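Local coordinates for protein BamaA.19900.a (PDB 6VZZ) that binds glucose and, as a glucokinase, probably transfers a phosphoryl group to its 6-hydroxyl to form glucose 6-phosphate, at residues Glu258-Gly263 with Val267-Trp272. Sequence-based numbering, arbitrary orientation.
Sequences EDIVSG and VITYKW. With BGC (beta-D-glucopyranose), chain B.
Gly263 and Val267 join the two segments by an i to i+4 backbone hydrogen bond in the first turn of helix 263-276: Val267 N donates to Gly263 O at 3.0 Å, with an N-H...O angle of 154° and the donor tilted slightly from the carbonyl plane. Val267 CG2, anti to its carbonyl carbon and beside its backbone N, sits next to the same Gly263 O.

The side chains add a few van der Waals contacts, each a methyl group against an oxygen. Ile268 sets CG2 against Asp259 O at 3.8 Å, while the side chains of Ile260 and Thr269 cross at about a right angle, Ile260 CG2 coming within 4.1 Å of Thr269 OG1. That hydroxyl is hydrogen-bonded to Gly265 O one turn back, which places its polar partner within the helix and leaves its contact with Ile260 a van der Waals one.

Ser262 ties the loop to the helix start. Its OG gives a 2.8 Å bond to Glu258 O, nearly in line with the carbonyl (C=O...O angle 169°), and also caps Gly265 N. Just before it, Val261 centres an inverse gamma turn, closed by a weak bond from Ser262 N to Ile260 O.

Glu258 reaches the other way, toward the sugar. With CG anti to the backbone N (chi1 -174°) and the chain extended beyond it, OE1 accepts the anomeric hydroxyl O1 of beta-D-glucopyranose at 2.6 Å. Leu195 N also bonds OE1, while OE2 meets Arg264 in a salt bridge and Asn116 ND2, so both carboxylate oxygens are anchored. The arrangement is a serine N-cap that leads a glucose-binding loop into a helix, here at the sugar pocket of a glucokinase of the actin-like ATPase clan.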
# COMPACT_ATOMS: atom_id res chain seq x y z
N GLU A 258 -4.04 14.49 1.49
CA GLU A 258 -5.40 15.04 1.44
C GLU A 258 -5.44 16.51 1.85
O GLU A 258 -6.38 17.22 1.48
CB GLU A 258 -6.34 14.22 2.32
CG GLU A 258 -7.81 14.63 2.20
CD GLU A 258 -8.76 13.74 2.99
OE1 GLU A 258 -8.90 12.55 2.64
OE2 GLU A 258 -9.36 14.23 3.98
N ASP A 259 -4.43 16.99 2.58
CA ASP A 259 -4.44 18.40 2.94
C ASP A 259 -4.17 19.30 1.74
O ASP A 259 -4.39 20.51 1.83
CB ASP A 259 -3.43 18.66 4.06
CG ASP A 259 -3.84 18.00 5.37
OD1 ASP A 259 -5.06 17.84 5.60
OD2 ASP A 259 -2.95 17.64 6.18
N ILE A 260 -3.74 18.72 0.62
CA ILE A 260 -3.62 19.45 -0.63
C ILE A 260 -4.56 18.89 -1.69
O ILE A 260 -5.23 19.65 -2.40
CB ILE A 260 -2.16 19.43 -1.13
CG1 ILE A 260 -1.28 20.31 -0.24
CG2 ILE A 260 -2.06 19.85 -2.59
CD1 ILE A 260 0.19 20.28 -0.62
N VAL A 261 -4.65 17.56 -1.78
CA VAL A 261 -5.36 16.90 -2.86
C VAL A 261 -6.79 16.66 -2.40
O VAL A 261 -7.17 15.53 -2.08
CB VAL A 261 -4.66 15.59 -3.27
CG1 VAL A 261 -5.27 15.01 -4.53
CG2 VAL A 261 -3.17 15.82 -3.44
N SER A 262 -7.58 17.73 -2.38
CA SER A 262 -8.98 17.69 -1.98
C SER A 262 -9.58 19.05 -2.30
O SER A 262 -8.87 19.98 -2.69
CB SER A 262 -9.14 17.36 -0.49
OG SER A 262 -8.62 18.42 0.29
N GLY A 263 -10.89 19.16 -2.12
CA GLY A 263 -11.52 20.44 -2.30
C GLY A 263 -10.95 21.51 -1.39
O GLY A 263 -10.49 22.55 -1.86
N VAL A 267 -8.49 24.84 -2.07
CA VAL A 267 -8.83 26.16 -1.56
C VAL A 267 -7.69 26.73 -0.74
O VAL A 267 -7.36 27.92 -0.84
CB VAL A 267 -10.15 26.11 -0.76
CG1 VAL A 267 -10.37 27.41 0.00
CG2 VAL A 267 -11.33 25.81 -1.67
N ILE A 268 -7.06 25.91 0.10
CA ILE A 268 -6.02 26.45 0.97
C ILE A 268 -4.74 26.70 0.19
O ILE A 268 -4.02 27.67 0.45
CB ILE A 268 -5.78 25.54 2.20
CG1 ILE A 268 -4.98 26.29 3.26
CG2 ILE A 268 -5.08 24.24 1.82
CD1 ILE A 268 -4.68 25.47 4.51
N THR A 269 -4.43 25.85 -0.80
CA THR A 269 -3.33 26.13 -1.71
C THR A 269 -3.56 27.44 -2.46
O THR A 269 -2.64 28.24 -2.64
CB THR A 269 -3.14 24.97 -2.67
OG1 THR A 269 -2.82 23.79 -1.93
CG2 THR A 269 -2.03 25.25 -3.67
N TYR A 270 -4.80 27.66 -2.90
CA TYR A 270 -5.16 28.91 -3.56
C TYR A 270 -4.90 30.12 -2.66
O TYR A 270 -4.36 31.13 -3.12
CB TYR A 270 -6.64 28.86 -3.98
CG TYR A 270 -7.11 30.00 -4.85
CD1 TYR A 270 -6.58 30.19 -6.12
CD2 TYR A 270 -8.11 30.86 -4.41
CE1 TYR A 270 -7.02 31.23 -6.93
CE2 TYR A 270 -8.55 31.90 -5.21
CZ TYR A 270 -8.01 32.08 -6.46
OH TYR A 270 -8.45 33.11 -7.26
N LYS A 271 -5.27 30.03 -1.38
CA LYS A 271 -5.04 31.15 -0.47
C LYS A 271 -3.55 31.38 -0.24
O LYS A 271 -3.14 32.53 -0.04
CB LYS A 271 -5.76 30.91 0.87
N TRP A 272 -2.74 30.32 -0.30
CA TRP A 272 -1.29 30.49 -0.20
C TRP A 272 -0.73 31.21 -1.42
O TRP A 272 0.08 32.14 -1.28
CB TRP A 272 -0.62 29.13 -0.03
CG TRP A 272 0.85 29.17 -0.25
CD1 TRP A 272 1.81 29.58 0.63
CD2 TRP A 272 1.54 28.76 -1.44
NE1 TRP A 272 3.06 29.46 0.06
CE2 TRP A 272 2.92 28.97 -1.21
CE3 TRP A 272 1.14 28.26 -2.68
CZ2 TRP A 272 3.89 28.68 -2.17
CZ3 TRP A 272 2.10 27.98 -3.63
CH2 TRP A 272 3.46 28.19 -3.37
C2 BGC B . -11.49 9.00 3.94
C3 BGC B . -11.60 7.78 3.04
C4 BGC B . -12.44 8.11 1.81
C5 BGC B . -11.86 9.34 1.12
C6 BGC B . -12.64 9.79 -0.09
C1 BGC B . -10.95 10.16 3.13
O1 BGC B . -10.75 11.28 3.92
O2 BGC B . -10.64 8.71 5.04
O3 BGC B . -12.16 6.68 3.75
O4 BGC B . -12.41 7.03 0.89
O5 BGC B . -11.84 10.43 2.05
O6 BGC B . -14.03 9.86 0.18